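Local coordinates for protein alpha-glucosidase ([Eubacterium] rectale, PDB 6PNR) that hydrolyses alpha-glycosidic bonds as a family 31 glycoside hydrolase, probably acting on sulfoquinovosides derived from sulfolipid, at residues P27-E36 with R98-V106; E53-D61 with R70-I78. All coordinates share one frame; numbering follows the deposited sequence.

Both contacts belong to the beta-rich N-terminal part of this family 31 enzyme, and their centres lie about 11 Å apart. Interaction 1 joins strands 29-41 and 101-107, neighbours in a six-stranded antiparallel sheet. Interaction 2 begins on strand 44-56, the outermost strand of that sheet within this chain, where it meets the second subunit, and passes to the edge of an eight-stranded antiparallel sheet at 61-64 and 68-73. Along the chain, both segments of interaction 2 fall between those of interaction 1. The two contacts meet directly because strands 29-41 and 44-56 are neighbours in the first sheet, with a probable backbone hydrogen bond from Val33 N to Glu53 O.

Interaction 1: residues P27-E36 with R98-V106; sequences PMIYVGVGQE and RINRFWFRV
Strand 29-36 runs antiparallel to strand 101-106, their axes 4.7 Å apart at an angle of 166°, and the ladder ends in a classic beta bulge where Asn100 and Arg101 both face Gly32. Tyr30 pairs with Trp103 through two backbone bonds, and that from Trp103 N to Tyr30 O is nearly straight at 176°. The face carrying Ile29, Val31, Phe102 and Phe104 is apolar: Ile29 CG2 sits 3.7 Å from Phe102 CE1, while Met28 lies alongside Phe104 in an oblique Met-aromatic contact, SD 4.9 Å from the ring centroid. Phe92 and Ile90 of strand 87-94, in the other sheet, pack on this face. On the opposite face the Trp103 ring turns its edge to the backbone of Tyr30 and Val31; a CB on Gly32 would come tightly against it. Arg105 stretches past Tyr30, whose OH lies over one face of the guanidinium without a hydrogen bond; Glu199 takes the Arg105 charge, and Arg105 NH2 donates a further hydrogen bond to Tyr50 OH of the second subunit. Beyond the bulge, Asn100 grips Gly34 by both amide atoms: Gly34 N meets a lone pair of OD1 in the carbonyl plane at 2.8 Å, and ND2 donates to Gly34 O. Arg101 bends at chi2 (-66°) and runs under Gly34, whose O lies over a guanidinium face. Asp49 also makes a salt bridge to NH2; in the guanidinium plane but tilted from the carboxylate plane, NH2 makes a salt bridge to Glu36 OE1 at 2.9 Å on its anti side, and a water joins that oxygen to NH1.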
ATOM      1  N   PRO A  27      -5.948   0.158  30.180  1.00 43.06           N
ATOM      2  CA  PRO A  27      -4.872   1.130  30.401  1.00 40.35           C
ATOM      3  C   PRO A  27      -4.997   2.341  29.489  1.00 43.48           C
ATOM      4  O   PRO A  27      -5.438   2.248  28.342  1.00 40.07           O
ATOM      5  CB  PRO A  27      -3.599   0.333  30.092  1.00 43.49           C
ATOM      6  CG  PRO A  27      -4.058  -0.761  29.193  1.00 42.56           C
ATOM      7  CD  PRO A  27      -5.433  -1.123  29.674  1.00 43.90           C
ATOM      8  N   MET A  28      -4.585   3.490  30.024  1.00 41.76           N
ATOM      9  CA  MET A  28      -4.698   4.765  29.332  1.00 39.46           C
ATOM     10  C   MET A  28      -3.476   5.090  28.486  1.00 34.14           C
ATOM     11  O   MET A  28      -3.600   5.834  27.508  1.00 42.97           O
ATOM     12  CB  MET A  28      -4.929   5.890  30.351  1.00 38.25           C
ATOM     13  CG  MET A  28      -5.395   7.219  29.763  1.00 41.69           C
ATOM     14  SD  MET A  28      -5.818   8.447  31.030  1.00 41.31           S
ATOM     15  CE  MET A  28      -4.205   8.818  31.697  1.00 32.74           C
ATOM     16  N   ILE A  29      -2.302   4.566  28.833  1.00 33.29           N
ATOM     17  CA  ILE A  29      -1.052   4.919  28.166  1.00 32.30           C
ATOM     18  C   ILE A  29      -0.258   3.653  27.871  1.00 39.45           C
ATOM     19  O   ILE A  29      -0.060   2.813  28.757  1.00 38.59           O
ATOM     20  CB  ILE A  29      -0.207   5.887  29.019  1.00 36.80           C
ATOM     21  CG1 ILE A  29      -0.990   7.157  29.357  1.00 35.98           C
ATOM     22  CG2 ILE A  29       1.083   6.234  28.309  1.00 34.92           C
ATOM     23  CD1 ILE A  29      -0.277   8.062  30.365  1.00 36.15           C
ATOM     24  N   TYR A  30       0.196   3.517  26.627  1.00 32.37           N
ATOM     25  CA  TYR A  30       1.261   2.598  26.268  1.00 31.86           C
ATOM     26  C   TYR A  30       2.473   3.407  25.828  1.00 35.78           C
ATOM     27  O   TYR A  30       2.342   4.492  25.253  1.00 37.76           O
ATOM     28  CB  TYR A  30       0.860   1.644  25.126  1.00 33.08           C
ATOM     29  CG  TYR A  30      -0.407   0.832  25.350  1.00 31.49           C
ATOM     30  CD1 TYR A  30      -1.654   1.443  25.397  1.00 33.48           C
ATOM     31  CD2 TYR A  30      -0.350  -0.559  25.461  1.00 34.84           C
ATOM     32  CE1 TYR A  30      -2.814   0.702  25.581  1.00 33.25           C
ATOM     33  CE2 TYR A  30      -1.503  -1.310  25.643  1.00 29.46           C
ATOM     34  CZ  TYR A  30      -2.724  -0.674  25.703  1.00 35.74           C
ATOM     35  OH  TYR A  30      -3.861  -1.416  25.887  1.00 42.09           O
ATOM     36  N   VAL A  31       3.656   2.856  26.073  1.00 33.71           N
ATOM     37  CA  VAL A  31       4.906   3.471  25.660  1.00 32.56           C
ATOM     38  C   VAL A  31       5.715   2.414  24.931  1.00 35.54           C
ATOM     39  O   VAL A  31       5.454   1.216  25.039  1.00 34.43           O
ATOM     40  CB  VAL A  31       5.693   4.032  26.854  1.00 36.04           C
ATOM     41  CG1 VAL A  31       4.871   5.087  27.542  1.00 37.36           C
ATOM     42  CG2 VAL A  31       6.009   2.911  27.828  1.00 33.57           C
ATOM     43  N   GLY A  32       6.704   2.863  24.174  1.00 31.14           N
ATOM     44  CA  GLY A  32       7.535   1.901  23.497  1.00 30.95           C
ATOM     45  C   GLY A  32       8.649   2.550  22.716  1.00 35.80           C
ATOM     46  O   GLY A  32       8.977   3.723  22.904  1.00 34.00           O
ATOM     47  N   VAL A  33       9.236   1.736  21.843  1.00 34.84           N
ATOM     48  CA  VAL A  33      10.415   2.087  21.070  1.00 34.13           C
ATOM     49  C   VAL A  33      10.143   1.737  19.615  1.00 31.78           C
ATOM     50  O   VAL A  33       9.736   0.610  19.313  1.00 35.43           O
ATOM     51  CB  VAL A  33      11.662   1.344  21.583  1.00 36.19           C
ATOM     52  CG1 VAL A  33      12.907   1.764  20.794  1.00 36.21           C
ATOM     53  CG2 VAL A  33      11.844   1.575  23.095  1.00 35.16           C
ATOM     54  N   GLY A  34      10.356   2.703  18.721  1.00 34.25           N
ATOM     55  CA  GLY A  34      10.252   2.461  17.300  1.00 33.53           C
ATOM     56  C   GLY A  34      11.454   3.030  16.567  1.00 40.21           C
ATOM     57  O   GLY A  34      12.223   3.829  17.107  1.00 35.10           O
ATOM     58  N   GLN A  35      11.609   2.584  15.317  1.00 34.59           N
ATOM     59  CA  GLN A  35      12.640   3.084  14.410  1.00 37.64           C
ATOM     60  C   GLN A  35      11.977   3.388  13.073  1.00 37.17           C
ATOM     61  O   GLN A  35      11.623   2.468  12.325  1.00 37.47           O
ATOM     62  CB  GLN A  35      13.783   2.076  14.237  1.00 36.09           C
ATOM     63  CG  GLN A  35      14.847   2.508  13.205  1.00 42.09           C
ATOM     64  CD  GLN A  35      15.465   3.876  13.502  1.00 58.38           C
ATOM     65  OE1 GLN A  35      16.106   4.068  14.541  1.00 72.96           O
ATOM     66  NE2 GLN A  35      15.276   4.837  12.583  1.00 51.98           N
ATOM     67  N   GLU A  36      11.808   4.670  12.773  1.00 34.35           N
ATOM     68  CA  GLU A  36      11.051   5.061  11.598  1.00 32.83           C
ATOM     69  C   GLU A  36      11.910   4.968  10.343  1.00 35.06           C
ATOM     70  O   GLU A  36      13.140   4.957  10.395  1.00 35.11           O
ATOM     71  CB  GLU A  36      10.524   6.483  11.751  1.00 32.53           C
ATOM     72  CG  GLU A  36      11.599   7.544  11.759  1.00 34.11           C
ATOM     73  CD  GLU A  36      12.173   7.802  13.144  1.00 40.41           C
ATOM     74  OE1 GLU A  36      11.855   7.046  14.091  1.00 35.89           O
ATOM     75  OE2 GLU A  36      12.950   8.767  13.280  1.00 35.38           O
ATOM     76  N   ARG A  98      14.617   6.040  26.934  1.00 44.51           N
ATOM     77  CA  ARG A  98      14.525   5.114  25.812  1.00 46.38           C
ATOM     78  C   ARG A  98      13.222   5.248  25.042  1.00 42.52           C
ATOM     79  O   ARG A  98      13.167   4.860  23.870  1.00 41.83           O
ATOM     80  CB  ARG A  98      14.640   3.670  26.297  1.00 50.33           C
ATOM     81  CG  ARG A  98      15.991   3.265  26.820  1.00 52.22           C
ATOM     82  CD  ARG A  98      15.967   1.800  27.251  1.00 54.61           C
ATOM     83  NE  ARG A  98      15.747   0.891  26.126  1.00 50.73           N
ATOM     84  CZ  ARG A  98      14.604   0.256  25.881  1.00 47.69           C
ATOM     85  NH1 ARG A  98      13.561   0.421  26.686  1.00 47.55           N
ATOM     86  NH2 ARG A  98      14.508  -0.549  24.831  1.00 56.21           N
ATOM     87  N   ILE A  99      12.171   5.748  25.687  1.00 37.57           N
ATOM     88  CA  ILE A  99      10.857   5.801  25.071  1.00 37.27           C
ATOM     89  C   ILE A  99      10.867   6.831  23.955  1.00 43.68           C
ATOM     90  O   ILE A  99      11.266   7.985  24.164  1.00 41.99           O
ATOM     91  CB  ILE A  99       9.797   6.143  26.127  1.00 39.20           C
ATOM     92  CG1 ILE A  99       9.718   5.034  27.172  1.00 40.66           C
ATOM     93  CG2 ILE A  99       8.437   6.393  25.487  1.00 37.67           C
ATOM     94  CD1 ILE A  99       8.800   5.370  28.312  1.00 46.43           C
ATOM     95  N   ASN A 100      10.447   6.416  22.754  1.00 38.18           N
ATOM     96  CA  ASN A 100      10.171   7.373  21.688  1.00 36.26           C
ATOM     97  C   ASN A 100       8.826   7.120  21.013  1.00 34.83           C
ATOM     98  O   ASN A 100       8.564   7.696  19.953  1.00 32.95           O
ATOM     99  CB  ASN A 100      11.302   7.397  20.649  1.00 33.59           C
ATOM    100  CG  ASN A 100      11.468   6.077  19.896  1.00 33.33           C
ATOM    101  OD1 ASN A 100      10.710   5.130  20.072  1.00 36.76           O
ATOM    102  ND2 ASN A 100      12.472   6.028  19.042  1.00 33.14           N
ATOM    103  N   ARG A 101       7.961   6.300  21.612  1.00 31.11           N
ATOM    104  CA  ARG A 101       6.615   6.062  21.104  1.00 30.43           C
ATOM    105  C   ARG A 101       5.646   6.123  22.269  1.00 35.33           C
ATOM    106  O   ARG A 101       5.878   5.499  23.313  1.00 33.96           O
ATOM    107  CB  ARG A 101       6.494   4.708  20.390  1.00 30.55           C
ATOM    108  CG  ARG A 101       7.383   4.538  19.141  1.00 31.43           C
ATOM    109  CD  ARG A 101       6.991   5.468  17.997  1.00 33.20           C
ATOM    110  NE  ARG A 101       7.817   5.269  16.794  1.00 30.24           N
ATOM    111  CZ  ARG A 101       8.846   6.042  16.456  1.00 33.84           C
ATOM    112  NH1 ARG A 101       9.182   7.077  17.225  1.00 31.60           N
ATOM    113  NH2 ARG A 101       9.535   5.797  15.350  1.00 31.66           N
ATOM    114  N   PHE A 102       4.546   6.845  22.067  1.00 31.37           N
ATOM    115  CA  PHE A 102       3.594   7.172  23.120  1.00 29.40           C
ATOM    116  C   PHE A 102       2.193   6.991  22.550  1.00 33.30           C
ATOM    117  O   PHE A 102       1.833   7.643  21.566  1.00 33.89           O
ATOM    118  CB  PHE A 102       3.835   8.618  23.592  1.00 32.32           C
ATOM    119  CG  PHE A 102       2.983   9.061  24.745  1.00 33.15           C
ATOM    120  CD1 PHE A 102       3.416   8.883  26.047  1.00 31.47           C
ATOM    121  CD2 PHE A 102       1.771   9.702  24.526  1.00 30.49           C
ATOM    122  CE1 PHE A 102       2.641   9.312  27.109  1.00 35.36           C
ATOM    123  CE2 PHE A 102       0.989  10.143  25.583  1.00 34.65           C
ATOM    124  CZ  PHE A 102       1.426   9.951  26.880  1.00 32.38           C
ATOM    125  N   TRP A 103       1.413   6.092  23.137  1.00 28.20           N
ATOM    126  CA  TRP A 103       0.035   5.865  22.724  1.00 30.51           C
ATOM    127  C   TRP A 103      -0.896   6.257  23.866  1.00 34.03           C
ATOM    128  O   TRP A 103      -0.818   5.685  24.960  1.00 38.57           O
ATOM    129  CB  TRP A 103      -0.202   4.405  22.334  1.00 30.15           C
ATOM    130  CG  TRP A 103       0.479   3.913  21.081  1.00 33.72           C
ATOM    131  CD1 TRP A 103      -0.047   3.880  19.814  1.00 30.76           C
ATOM    132  CD2 TRP A 103       1.776   3.321  20.987  1.00 29.32           C
ATOM    133  NE1 TRP A 103       0.852   3.323  18.943  1.00 30.60           N
ATOM    134  CE2 TRP A 103       1.976   2.962  19.640  1.00 31.34           C
ATOM    135  CE3 TRP A 103       2.789   3.052  21.915  1.00 30.25           C
ATOM    136  CZ2 TRP A 103       3.152   2.360  19.195  1.00 30.36           C
ATOM    137  CZ3 TRP A 103       3.946   2.450  21.478  1.00 31.39           C
ATOM    138  CH2 TRP A 103       4.121   2.110  20.123  1.00 31.78           C
ATOM    139  N   PHE A 104      -1.772   7.222  23.608  1.00 31.14           N
ATOM    140  CA  PHE A 104      -2.712   7.737  24.594  1.00 32.94           C
ATOM    141  C   PHE A 104      -4.117   7.343  24.168  1.00 35.98           C
ATOM    142  O   PHE A 104      -4.523   7.611  23.027  1.00 31.96           O
ATOM    143  CB  PHE A 104      -2.594   9.265  24.715  1.00 29.25           C
ATOM    144  CG  PHE A 104      -3.450   9.860  25.805  1.00 31.22           C
ATOM    145  CD1 PHE A 104      -2.990   9.923  27.105  1.00 34.59           C
ATOM    146  CD2 PHE A 104      -4.715  10.350  25.521  1.00 31.61           C
ATOM    147  CE1 PHE A 104      -3.775  10.460  28.116  1.00 33.09           C
ATOM    148  CE2 PHE A 104      -5.509  10.893  26.524  1.00 40.83           C
ATOM    149  CZ  PHE A 104      -5.034  10.951  27.822  1.00 33.01           C
ATOM    150  N   ARG A 105      -4.861   6.710  25.070  1.00 32.70           N
ATOM    151  CA  ARG A 105      -6.207   6.268  24.749  1.00 31.17           C
ATOM    152  C   ARG A 105      -7.268   7.175  25.349  1.00 35.52           C
ATOM    153  O   ARG A 105      -7.143   7.647  26.482  1.00 34.13           O
ATOM    154  CB  ARG A 105      -6.424   4.833  25.209  1.00 35.97           C
ATOM    155  CG  ARG A 105      -5.655   3.859  24.338  1.00 39.69           C
ATOM    156  CD  ARG A 105      -6.231   2.495  24.472  1.00 38.84           C
ATOM    157  NE  ARG A 105      -5.645   1.561  23.531  1.00 37.42           N
ATOM    158  CZ  ARG A 105      -5.936   0.272  23.534  1.00 40.95           C
ATOM    159  NH1 ARG A 105      -6.795  -0.195  24.430  1.00 36.11           N
ATOM    160  NH2 ARG A 105      -5.384  -0.541  22.655  1.00 30.31           N
ATOM    161  N   VAL A 106      -8.317   7.411  24.573  1.00 33.55           N
ATOM    162  CA  VAL A 106      -9.472   8.184  24.997  1.00 35.14           C
ATOM    163  C   VAL A 106     -10.684   7.270  24.950  1.00 39.46           C
ATOM    164  O   VAL A 106     -10.932   6.622  23.926  1.00 38.52           O
ATOM    165  CB  VAL A 106      -9.693   9.415  24.098  1.00 29.89           C
ATOM    166  CG1 VAL A 106     -10.930  10.144  24.521  1.00 31.60           C
ATOM    167  CG2 VAL A 106      -8.484  10.328  24.126  1.00 35.86           C
TER
HETATM  168  O   HOH W   1      11.252   8.948  16.345  1.00 35.29           O

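Interaction 2: residues E53-D61 with R70-I78; sequences ERFPLKLTD and RLCFESYII
Leu57 sets its two methyls against different neighbours: CD2 rests 3.4 Å from Tyr76 CD2, and CD1 touches Phe73 CB and Ile77 CG1. Phe55 comes to Tyr76 from the opposite direction, its CE1 3.6 Å from Tyr76 CZ and over one face of that ring, with the planes at 55°. Leu59 CD1 lies over a face of the Phe73 ring. Polar contacts follow the chain onward. Glu74 OE1 takes Lys58 N at 2.9 Å from above the carboxylate plane, while Glu74 N donates to Thr60 OG1, which chi1 of 55° places between the threonine's own backbone N and carbonyl carbon. Replacing Glu74 with an alanine would probably leave Lys58 N without this acceptor and let the 57-60 backbone shift more easily. Thr60 and Asp61 both face Cys72, a classic beta bulge, and Cys72 N returns a bond to Asp61 O at 2.9 Å. A second bulge, Tyr76 and Ile77 facing Phe73, shapes the turn between strands 68-73 and 77-83. Farther out, Leu57 packs on Ile29 and Val31, and His22 meets Phe73 edge-to-face. The crossing between the two sheets is thus packed by apolar side chains, while a carboxylate and a hydroxyl pair with backbone amides where regular strand pairing is interrupted.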
ATOM      1  N   GLU A  53       9.261  -2.293  20.781  1.00 34.85           N
ATOM      2  CA  GLU A  53       8.646  -2.406  22.097  1.00 34.19           C
ATOM      3  C   GLU A  53       7.358  -1.602  22.150  1.00 35.44           C
ATOM      4  O   GLU A  53       7.286  -0.489  21.619  1.00 36.04           O
ATOM      5  CB  GLU A  53       9.600  -1.934  23.215  1.00 36.23           C
ATOM      6  CG  GLU A  53      10.960  -2.633  23.230  1.00 42.71           C
ATOM      7  CD  GLU A  53      11.833  -2.218  24.418  1.00 46.70           C
ATOM      8  OE1 GLU A  53      11.282  -1.654  25.384  1.00 42.68           O
ATOM      9  OE2 GLU A  53      13.067  -2.451  24.381  1.00 45.83           O
ATOM     10  N   ARG A  54       6.335  -2.181  22.776  1.00 33.59           N
ATOM     11  CA  ARG A  54       5.118  -1.460  23.134  1.00 33.22           C
ATOM     12  C   ARG A  54       4.484  -2.182  24.310  1.00 37.55           C
ATOM     13  O   ARG A  54       4.272  -3.395  24.237  1.00 39.63           O
ATOM     14  CB  ARG A  54       4.110  -1.387  21.975  1.00 28.58           C
ATOM     15  CG  ARG A  54       2.704  -1.009  22.462  1.00 32.25           C
ATOM     16  CD  ARG A  54       1.676  -0.761  21.352  1.00 32.92           C
ATOM     17  NE  ARG A  54       0.340  -0.590  21.932  1.00 31.72           N
ATOM     18  CZ  ARG A  54      -0.664   0.086  21.370  1.00 35.12           C
ATOM     19  NH1 ARG A  54      -0.509   0.675  20.184  1.00 31.84           N
ATOM     20  NH2 ARG A  54      -1.829   0.179  22.006  1.00 35.08           N
ATOM     21  N   PHE A  55       4.167  -1.453  25.381  1.00 35.17           N
ATOM     22  CA  PHE A  55       3.575  -2.122  26.533  1.00 35.52           C
ATOM     23  C   PHE A  55       2.760  -1.126  27.334  1.00 40.82           C
ATOM     24  O   PHE A  55       3.104   0.063  27.382  1.00 36.69           O
ATOM     25  CB  PHE A  55       4.650  -2.781  27.414  1.00 33.33           C
ATOM     26  CG  PHE A  55       5.818  -1.894  27.722  1.00 37.37           C
ATOM     27  CD1 PHE A  55       5.777  -1.023  28.798  1.00 38.30           C
ATOM     28  CD2 PHE A  55       6.964  -1.942  26.951  1.00 36.82           C
ATOM     29  CE1 PHE A  55       6.858  -0.209  29.093  1.00 34.70           C
ATOM     30  CE2 PHE A  55       8.046  -1.129  27.236  1.00 36.33           C
ATOM     31  CZ  PHE A  55       7.994  -0.265  28.315  1.00 36.96           C
ATOM     32  N   PRO A  56       1.669  -1.569  27.954  1.00 40.95           N
ATOM     33  CA  PRO A  56       0.881  -0.663  28.790  1.00 39.43           C
ATOM     34  C   PRO A  56       1.601  -0.350  30.089  1.00 38.47           C
ATOM     35  O   PRO A  56       2.412  -1.133  30.586  1.00 43.14           O
ATOM     36  CB  PRO A  56      -0.410  -1.446  29.045  1.00 36.27           C
ATOM     37  CG  PRO A  56       0.022  -2.887  28.966  1.00 40.34           C
ATOM     38  CD  PRO A  56       1.108  -2.933  27.919  1.00 38.22           C
ATOM     39  N   LEU A  57       1.305   0.822  30.631  1.00 38.66           N
ATOM     40  CA  LEU A  57       1.910   1.264  31.873  1.00 40.89           C
ATOM     41  C   LEU A  57       1.048   0.844  33.057  1.00 43.38           C
ATOM     42  O   LEU A  57      -0.182   0.782  32.960  1.00 40.66           O
ATOM     43  CB  LEU A  57       2.083   2.781  31.876  1.00 40.00           C
ATOM     44  CG  LEU A  57       3.080   3.355  30.873  1.00 38.86           C
ATOM     45  CD1 LEU A  57       3.091   4.865  31.000  1.00 41.82           C
ATOM     46  CD2 LEU A  57       4.451   2.781  31.129  1.00 40.04           C
ATOM     47  N   LYS A  58       1.708   0.563  34.181  1.00 46.11           N
ATOM     48  CA  LYS A  58       1.036   0.273  35.443  1.00 42.22           C
ATOM     49  C   LYS A  58       0.996   1.537  36.291  1.00 43.80           C
ATOM     50  O   LYS A  58       2.020   2.209  36.446  1.00 42.30           O
ATOM     51  CB  LYS A  58       1.755  -0.839  36.208  1.00 44.62           C
ATOM     52  CG  LYS A  58       1.656  -2.218  35.591  1.00 52.34           C
ATOM     53  CD  LYS A  58       2.386  -3.243  36.459  1.00 60.89           C
ATOM     54  CE  LYS A  58       2.079  -4.672  36.023  1.00 67.62           C
ATOM     55  NZ  LYS A  58       0.697  -5.096  36.404  1.00 72.11           N
ATOM     56  N   LEU A  59      -0.186   1.858  36.826  1.00 40.17           N
ATOM     57  CA  LEU A  59      -0.355   2.988  37.743  1.00 44.66           C
ATOM     58  C   LEU A  59       0.106   2.566  39.135  1.00 51.69           C
ATOM     59  O   LEU A  59      -0.548   1.747  39.787  1.00 47.24           O
ATOM     60  CB  LEU A  59      -1.814   3.441  37.775  1.00 42.61           C
ATOM     61  CG  LEU A  59      -2.196   4.591  38.715  1.00 48.28           C
ATOM     62  CD1 LEU A  59      -1.358   5.837  38.465  1.00 46.09           C
ATOM     63  CD2 LEU A  59      -3.684   4.917  38.587  1.00 50.10           C
ATOM     64  N   THR A  60       1.226   3.128  39.596  1.00 48.74           N
ATOM     65  CA  THR A  60       1.842   2.697  40.844  1.00 54.36           C
ATOM     66  C   THR A  60       1.768   3.717  41.974  1.00 52.38           C
ATOM     67  O   THR A  60       2.108   3.373  43.108  1.00 53.89           O
ATOM     68  CB  THR A  60       3.315   2.331  40.612  1.00 47.93           C
ATOM     69  OG1 THR A  60       3.989   3.442  40.011  1.00 55.62           O
ATOM     70  CG2 THR A  60       3.427   1.118  39.706  1.00 49.84           C
ATOM     71  N   ASP A  61       1.355   4.952  41.709  1.00 53.63           N
ATOM     72  CA  ASP A  61       1.209   5.929  42.780  1.00 54.13           C
ATOM     73  C   ASP A  61       0.266   7.031  42.325  1.00 54.23           C
ATOM     74  O   ASP A  61       0.285   7.439  41.159  1.00 46.24           O
ATOM     75  CB  ASP A  61       2.561   6.525  43.200  1.00 51.68           C
ATOM     76  CG  ASP A  61       2.562   7.006  44.652  1.00 69.16           C
ATOM     77  OD1 ASP A  61       1.613   6.659  45.395  1.00 64.87           O
ATOM     78  OD2 ASP A  61       3.501   7.736  45.050  1.00 60.32           O
ATOM     79  N   ARG A  70      -1.455  13.750  40.590  1.00 38.68           N
ATOM     80  CA  ARG A  70      -0.223  13.225  40.023  1.00 43.41           C
ATOM     81  C   ARG A  70      -0.325  11.706  39.914  1.00 51.22           C
ATOM     82  O   ARG A  70      -0.502  11.016  40.925  1.00 46.59           O
ATOM     83  CB  ARG A  70       0.993  13.634  40.859  1.00 50.89           C
ATOM     84  CG  ARG A  70       2.318  13.129  40.275  1.00 58.36           C
ATOM     85  CD  ARG A  70       3.525  13.377  41.183  1.00 72.14           C
ATOM     86  NE  ARG A  70       3.860  14.795  41.304  1.00 79.06           N
ATOM     87  CZ  ARG A  70       3.649  15.526  42.395  1.00 84.96           C
ATOM     88  NH1 ARG A  70       3.107  14.974  43.473  1.00 85.99           N
ATOM     89  NH2 ARG A  70       3.983  16.810  42.413  1.00 80.96           N
ATOM     90  N   LEU A  71      -0.223  11.189  38.685  1.00 38.19           N
ATOM     91  CA  LEU A  71      -0.209   9.757  38.415  1.00 44.40           C
ATOM     92  C   LEU A  71       1.213   9.347  38.047  1.00 45.07           C
ATOM     93  O   LEU A  71       1.751   9.804  37.031  1.00 39.01           O
ATOM     94  CB  LEU A  71      -1.177   9.395  37.287  1.00 41.97           C
ATOM     95  CG  LEU A  71      -2.606   9.945  37.330  1.00 44.52           C
ATOM     96  CD1 LEU A  71      -3.377   9.471  36.115  1.00 44.42           C
ATOM     97  CD2 LEU A  71      -3.329   9.537  38.600  1.00 45.96           C
ATOM     98  N   CYS A  72       1.821   8.500  38.875  1.00 42.13           N
ATOM     99  CA  CYS A  72       3.130   7.923  38.593  1.00 41.74           C
ATOM    100  C   CYS A  72       2.951   6.552  37.956  1.00 49.85           C
ATOM    101  O   CYS A  72       2.173   5.728  38.454  1.00 49.74           O
ATOM    102  CB  CYS A  72       3.967   7.811  39.870  1.00 48.18           C
ATOM    103  SG  CYS A  72       4.159   9.386  40.751  1.00 65.07           S
ATOM    104  N   PHE A  73       3.660   6.317  36.850  1.00 44.07           N
ATOM    105  CA  PHE A  73       3.591   5.070  36.086  1.00 44.80           C
ATOM    106  C   PHE A  73       4.980   4.465  36.099  1.00 45.10           C
ATOM    107  O   PHE A  73       5.765   4.675  35.169  1.00 45.21           O
ATOM    108  CB  PHE A  73       3.112   5.297  34.656  1.00 41.85           C
ATOM    109  CG  PHE A  73       1.730   5.844  34.554  1.00 34.23           C
ATOM    110  CD1 PHE A  73       0.634   4.999  34.598  1.00 37.55           C
ATOM    111  CD2 PHE A  73       1.521   7.203  34.387  1.00 33.25           C
ATOM    112  CE1 PHE A  73      -0.653   5.506  34.498  1.00 35.59           C
ATOM    113  CE2 PHE A  73       0.253   7.709  34.278  1.00 36.27           C
ATOM    114  CZ  PHE A  73      -0.844   6.865  34.337  1.00 40.01           C
ATOM    115  N   GLU A  74       5.277   3.709  37.157  1.00 45.65           N
ATOM    116  CA  GLU A  74       6.567   3.053  37.321  1.00 51.08           C
ATOM    117  C   GLU A  74       7.704   4.051  37.158  1.00 49.95           C
ATOM    118  O   GLU A  74       7.630   5.175  37.668  1.00 47.91           O
ATOM    119  CB  GLU A  74       6.701   1.897  36.327  1.00 49.62           C
ATOM    120  CG  GLU A  74       5.756   0.738  36.616  1.00 55.31           C
ATOM    121  CD  GLU A  74       5.381  -0.061  35.372  1.00 60.95           C
ATOM    122  OE1 GLU A  74       4.573   0.441  34.551  1.00 59.55           O
ATOM    123  OE2 GLU A  74       5.892  -1.193  35.221  1.00 64.34           O
ATOM    124  N   SER A  75       8.765   3.654  36.460  1.00 48.28           N
ATOM    125  CA  SER A  75       9.862   4.558  36.142  1.00 52.89           C
ATOM    126  C   SER A  75       9.795   5.061  34.703  1.00 47.52           C
ATOM    127  O   SER A  75      10.836   5.266  34.070  1.00 44.32           O
ATOM    128  CB  SER A  75      11.206   3.878  36.409  1.00 54.91           C
ATOM    129  OG  SER A  75      11.475   3.816  37.803  1.00 65.87           O
ATOM    130  N   TYR A  76       8.587   5.275  34.176  1.00 47.20           N
ATOM    131  CA  TYR A  76       8.413   5.663  32.780  1.00 47.05           C
ATOM    132  C   TYR A  76       7.843   7.068  32.621  1.00 41.09           C
ATOM    133  O   TYR A  76       8.440   7.897  31.928  1.00 43.65           O
ATOM    134  CB  TYR A  76       7.515   4.649  32.060  1.00 46.80           C
ATOM    135  CG  TYR A  76       8.112   3.259  31.947  1.00 47.86           C
ATOM    136  CD1 TYR A  76       9.278   3.032  31.227  1.00 44.12           C
ATOM    137  CD2 TYR A  76       7.497   2.178  32.554  1.00 48.89           C
ATOM    138  CE1 TYR A  76       9.818   1.751  31.127  1.00 45.46           C
ATOM    139  CE2 TYR A  76       8.019   0.909  32.456  1.00 47.52           C
ATOM    140  CZ  TYR A  76       9.175   0.699  31.750  1.00 45.25           C
ATOM    141  OH  TYR A  76       9.670  -0.577  31.678  1.00 47.35           O
ATOM    142  N   ILE A  77       6.698   7.352  33.240  1.00 36.86           N
ATOM    143  CA  ILE A  77       5.922   8.561  32.983  1.00 41.56           C
ATOM    144  C   ILE A  77       5.340   9.073  34.295  1.00 43.35           C
ATOM    145  O   ILE A  77       4.841   8.292  35.112  1.00 41.54           O
ATOM    146  CB  ILE A  77       4.778   8.293  31.978  1.00 40.79           C
ATOM    147  CG1 ILE A  77       5.315   7.839  30.612  1.00 41.07           C
ATOM    148  CG2 ILE A  77       3.885   9.509  31.829  1.00 40.31           C
ATOM    149  CD1 ILE A  77       6.106   8.897  29.875  1.00 38.56           C
ATOM    150  N   ILE A  78       5.378  10.390  34.485  1.00 39.87           N
ATOM    151  CA  ILE A  78       4.588  11.060  35.513  1.00 45.05           C
ATOM    152  C   ILE A  78       3.626  12.010  34.815  1.00 43.70           C
ATOM    153  O   ILE A  78       4.052  12.836  34.000  1.00 41.37           O
ATOM    154  CB  ILE A  78       5.474  11.822  36.517  1.00 49.13           C
ATOM    155  CG1 ILE A  78       6.466  10.865  37.185  1.00 49.34           C
ATOM    156  CG2 ILE A  78       4.602  12.536  37.544  1.00 45.52           C
ATOM    157  CD1 ILE A  78       7.527  11.561  38.015  1.00 56.34           C
TER